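PDB 7BVT: hypothetical sugar ABC-transporter sugar binding protein from Arthrobacter globiformis, which binds cyclic alpha-maltosyl-1,6-maltose outside the cell and probably delivers it to an ABC transporter for uptake. Local coordinates for residues 66-78 against 87-100. Numbering follows the deposited sequence.
Sequences PNSDFLTKLRASA and AIGDLVWVPQIADI. With GLC (alpha-D-glucopyranose), chain B.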
# COMPACT_ATOMS: atom_id res chain seq x y z
N PRO A 66 -12.45 15.41 -0.75
CA PRO A 66 -11.54 15.09 0.35
C PRO A 66 -11.58 13.62 0.76
O PRO A 66 -12.63 13.00 0.80
CB PRO A 66 -11.99 16.02 1.48
CG PRO A 66 -12.59 17.17 0.75
CD PRO A 66 -13.34 16.54 -0.40
N ASN A 67 -10.40 13.09 1.01
CA ASN A 67 -10.17 11.67 1.36
C ASN A 67 -11.17 11.30 2.45
O ASN A 67 -11.89 10.29 2.30
CB ASN A 67 -8.69 11.42 1.72
CG ASN A 67 -8.44 9.97 2.08
OD1 ASN A 67 -8.89 9.51 3.14
ND2 ASN A 67 -7.75 9.24 1.21
N SER A 68 -11.24 12.11 3.52
CA SER A 68 -12.07 11.78 4.70
C SER A 68 -13.57 11.83 4.40
O SER A 68 -14.30 11.20 5.18
CB SER A 68 -11.73 12.70 5.88
OG SER A 68 -11.86 14.06 5.50
N ASP A 69 -14.00 12.51 3.34
CA ASP A 69 -15.43 12.71 2.98
C ASP A 69 -15.86 11.74 1.86
O ASP A 69 -17.00 11.73 1.50
CB ASP A 69 -15.65 14.14 2.50
CG ASP A 69 -15.32 15.18 3.58
OD1 ASP A 69 -15.56 14.87 4.75
OD2 ASP A 69 -14.70 16.21 3.24
N PHE A 70 -14.94 10.97 1.30
CA PHE A 70 -15.16 10.35 -0.05
C PHE A 70 -16.22 9.25 0.03
O PHE A 70 -17.16 9.21 -0.79
CB PHE A 70 -13.81 9.85 -0.57
CG PHE A 70 -13.76 9.57 -2.05
CD1 PHE A 70 -14.26 8.38 -2.55
CD2 PHE A 70 -13.13 10.45 -2.92
CE1 PHE A 70 -14.15 8.09 -3.90
CE2 PHE A 70 -13.04 10.16 -4.28
CZ PHE A 70 -13.58 8.98 -4.76
N LEU A 71 -16.10 8.29 0.94
CA LEU A 71 -17.07 7.19 1.04
C LEU A 71 -18.44 7.76 1.41
O LEU A 71 -19.45 7.29 0.89
CB LEU A 71 -16.61 6.16 2.06
CG LEU A 71 -15.38 5.39 1.61
CD1 LEU A 71 -14.97 4.40 2.64
CD2 LEU A 71 -15.65 4.70 0.27
N THR A 72 -18.47 8.70 2.34
CA THR A 72 -19.78 9.24 2.75
C THR A 72 -20.45 9.96 1.57
O THR A 72 -21.64 9.81 1.37
CB THR A 72 -19.66 10.12 4.00
OG1 THR A 72 -19.18 9.30 5.08
CG2 THR A 72 -21.00 10.70 4.39
N LYS A 73 -19.69 10.62 0.72
CA LYS A 73 -20.26 11.23 -0.51
C LYS A 73 -20.80 10.13 -1.44
O LYS A 73 -21.90 10.29 -2.03
CB LYS A 73 -19.20 12.08 -1.18
CG LYS A 73 -19.70 12.77 -2.41
CD LYS A 73 -19.18 14.10 -2.67
CE LYS A 73 -19.74 14.58 -3.99
NZ LYS A 73 -20.28 15.94 -3.89
N LEU A 74 -20.06 9.05 -1.63
CA LEU A 74 -20.59 7.98 -2.50
C LEU A 74 -21.88 7.37 -1.95
O LEU A 74 -22.78 7.12 -2.76
CB LEU A 74 -19.51 6.93 -2.69
CG LEU A 74 -18.31 7.36 -3.50
CD1 LEU A 74 -17.29 6.23 -3.52
CD2 LEU A 74 -18.67 7.73 -4.90
N ARG A 75 -22.01 7.14 -0.62
CA ARG A 75 -23.23 6.58 -0.05
C ARG A 75 -24.41 7.52 -0.33
O ARG A 75 -25.47 7.06 -0.69
CB ARG A 75 -23.03 6.28 1.43
CG ARG A 75 -22.02 5.18 1.71
CD ARG A 75 -22.02 4.83 3.19
NE ARG A 75 -20.78 4.15 3.59
CZ ARG A 75 -19.74 4.74 4.21
NH1 ARG A 75 -19.77 6.02 4.56
NH2 ARG A 75 -18.68 4.01 4.52
N ALA A 76 -24.22 8.83 -0.12
CA ALA A 76 -25.30 9.81 -0.35
C ALA A 76 -25.68 9.82 -1.85
O ALA A 76 -26.88 9.83 -2.23
CB ALA A 76 -24.85 11.17 0.12
N SER A 77 -24.67 9.77 -2.71
CA SER A 77 -24.82 9.82 -4.17
C SER A 77 -25.55 8.56 -4.67
O SER A 77 -26.31 8.65 -5.68
CB SER A 77 -23.46 10.01 -4.82
OG SER A 77 -22.90 11.32 -4.58
N ALA A 78 -25.32 7.39 -4.05
CA ALA A 78 -26.10 6.17 -4.42
C ALA A 78 -27.59 6.49 -4.14
O ALA A 78 -28.42 6.20 -4.98
CB ALA A 78 -25.62 4.92 -3.66
N ALA A 87 -14.95 6.52 -9.91
CA ALA A 87 -14.38 6.88 -8.60
C ALA A 87 -12.94 6.37 -8.51
O ALA A 87 -12.67 5.23 -8.90
CB ALA A 87 -15.19 6.26 -7.49
N ILE A 88 -12.04 7.17 -8.00
CA ILE A 88 -10.65 6.73 -7.74
C ILE A 88 -10.46 6.76 -6.23
O ILE A 88 -10.45 7.85 -5.63
CB ILE A 88 -9.63 7.57 -8.52
CG1 ILE A 88 -9.93 7.54 -10.03
CG2 ILE A 88 -8.19 7.16 -8.22
CD1 ILE A 88 -8.98 8.32 -10.87
N GLY A 89 -10.29 5.58 -5.62
CA GLY A 89 -10.28 5.41 -4.17
C GLY A 89 -9.07 4.67 -3.69
O GLY A 89 -8.31 4.14 -4.49
N ASP A 90 -8.92 4.56 -2.38
CA ASP A 90 -7.86 3.75 -1.78
C ASP A 90 -8.14 2.27 -2.08
O ASP A 90 -9.31 1.87 -2.20
CB ASP A 90 -7.79 3.99 -0.27
CG ASP A 90 -6.63 3.15 0.30
OD1 ASP A 90 -5.49 3.38 -0.15
OD2 ASP A 90 -6.90 2.17 1.04
N LEU A 91 -7.07 1.47 -2.14
CA LEU A 91 -7.17 -0.00 -2.30
C LEU A 91 -8.28 -0.58 -1.43
O LEU A 91 -9.18 -1.29 -1.95
CB LEU A 91 -5.84 -0.66 -1.95
CG LEU A 91 -5.82 -2.16 -2.14
CD1 LEU A 91 -5.82 -2.51 -3.61
CD2 LEU A 91 -4.61 -2.79 -1.46
N VAL A 92 -8.21 -0.36 -0.14
CA VAL A 92 -9.09 -1.09 0.81
C VAL A 92 -10.53 -0.56 0.69
O VAL A 92 -11.42 -1.17 1.28
CB VAL A 92 -8.53 -1.04 2.24
CG1 VAL A 92 -7.09 -1.54 2.27
CG2 VAL A 92 -8.61 0.33 2.84
N TRP A 93 -10.76 0.53 -0.05
CA TRP A 93 -12.15 1.01 -0.25
C TRP A 93 -12.88 0.18 -1.30
O TRP A 93 -14.12 0.20 -1.29
CB TRP A 93 -12.22 2.47 -0.64
CG TRP A 93 -11.69 3.42 0.38
CD1 TRP A 93 -11.27 3.16 1.66
CD2 TRP A 93 -11.60 4.83 0.19
NE1 TRP A 93 -10.89 4.33 2.25
CE2 TRP A 93 -11.07 5.36 1.38
CE3 TRP A 93 -11.86 5.68 -0.88
CZ2 TRP A 93 -10.82 6.72 1.51
CZ3 TRP A 93 -11.60 7.02 -0.75
CH2 TRP A 93 -11.09 7.53 0.44
N VAL A 94 -12.18 -0.41 -2.24
CA VAL A 94 -12.85 -1.03 -3.42
C VAL A 94 -13.98 -1.93 -2.98
O VAL A 94 -15.09 -1.84 -3.50
CB VAL A 94 -11.87 -1.75 -4.35
CG1 VAL A 94 -12.60 -2.52 -5.42
CG2 VAL A 94 -10.92 -0.75 -4.97
N PRO A 95 -13.79 -2.90 -2.07
CA PRO A 95 -14.87 -3.81 -1.73
C PRO A 95 -16.05 -3.11 -1.07
O PRO A 95 -17.16 -3.55 -1.29
CB PRO A 95 -14.21 -4.82 -0.74
CG PRO A 95 -12.74 -4.65 -0.95
CD PRO A 95 -12.52 -3.23 -1.38
N GLN A 96 -15.79 -2.02 -0.36
CA GLN A 96 -16.89 -1.24 0.24
C GLN A 96 -17.66 -0.52 -0.87
O GLN A 96 -18.91 -0.48 -0.83
CB GLN A 96 -16.32 -0.29 1.27
CG GLN A 96 -15.68 -1.05 2.43
CD GLN A 96 -14.95 -0.08 3.31
OE1 GLN A 96 -15.60 0.65 4.06
NE2 GLN A 96 -13.63 -0.05 3.21
N ILE A 97 -16.94 0.09 -1.79
CA ILE A 97 -17.58 0.85 -2.90
C ILE A 97 -18.41 -0.09 -3.77
O ILE A 97 -19.51 0.28 -4.22
CB ILE A 97 -16.51 1.63 -3.69
CG1 ILE A 97 -15.93 2.74 -2.80
CG2 ILE A 97 -17.09 2.14 -5.03
CD1 ILE A 97 -14.72 3.40 -3.33
N ALA A 98 -17.94 -1.32 -3.95
CA ALA A 98 -18.66 -2.33 -4.76
C ALA A 98 -20.04 -2.62 -4.15
O ALA A 98 -20.92 -3.06 -4.86
CB ALA A 98 -17.81 -3.57 -4.89
N ASP A 99 -20.23 -2.42 -2.85
CA ASP A 99 -21.53 -2.61 -2.15
C ASP A 99 -22.34 -1.32 -2.19
O ASP A 99 -23.52 -1.39 -1.85
CB ASP A 99 -21.33 -3.07 -0.70
CG ASP A 99 -20.90 -4.53 -0.55
OD1 ASP A 99 -21.13 -5.31 -1.49
OD2 ASP A 99 -20.33 -4.87 0.53
N ILE A 100 -21.75 -0.17 -2.50
CA ILE A 100 -22.47 1.15 -2.52
C ILE A 100 -23.24 1.27 -3.83
O ILE A 100 -24.40 1.72 -3.83
CB ILE A 100 -21.52 2.32 -2.33
CG1 ILE A 100 -20.90 2.23 -0.93
CG2 ILE A 100 -22.28 3.63 -2.62
CD1 ILE A 100 -19.87 3.24 -0.64
C1 GLC B . -0.98 4.37 2.22
C2 GLC B . -1.57 3.43 1.22
C3 GLC B . -2.86 2.85 1.74
C4 GLC B . -2.58 2.22 3.11
C5 GLC B . -2.07 3.28 4.07
C6 GLC B . -1.75 2.67 5.44
O2 GLC B . -1.65 4.11 -0.02
O3 GLC B . -3.37 1.91 0.78
O4 GLC B . -3.76 1.67 3.68
O5 GLC B . -0.87 3.79 3.55
O6 GLC B . -1.76 3.72 6.40
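Beside the glycan pocket of this solute-binding protein, helix 70-78 packs on strand 87-90 and the helix 94-100 that follows it, with W93 filling the join. L71 CD1 lies 4.0 Å from the centroid of the indole's five-membered ring, only 5° off the normal, a CH-pi contact; D90 CB backs the opposite face. F70 meets the six-membered ring obliquely, CD1 3.5 Å from W93 CZ3. With CG anti to the backbone N (chi1 -163°), the F70 ring reaches across to the strand, where the small A87 leaves room for its edge against CB. Replacing W93 by an alanine is likely to strip L71 and F70 of their flat partner and leave a gap beside D90 CB. Further along, branched aliphatic chains interlock: L71 CD2 and L74 CD1 both press on I97 CG1, and I100 is a knob in a hole formed by L71, L74, R75 and A78. D90 OD1 takes a 2.7 Å hydrogen bond from glucose O3, while OD2 accepts from V92 N, above the carboxylate plane, in an Asx turn likely to fix the group's rotation. A sugar-binding residue at the C-terminal end of strand 87-90 is typical of the alpha/beta lobes of bacterial solute-binding proteins.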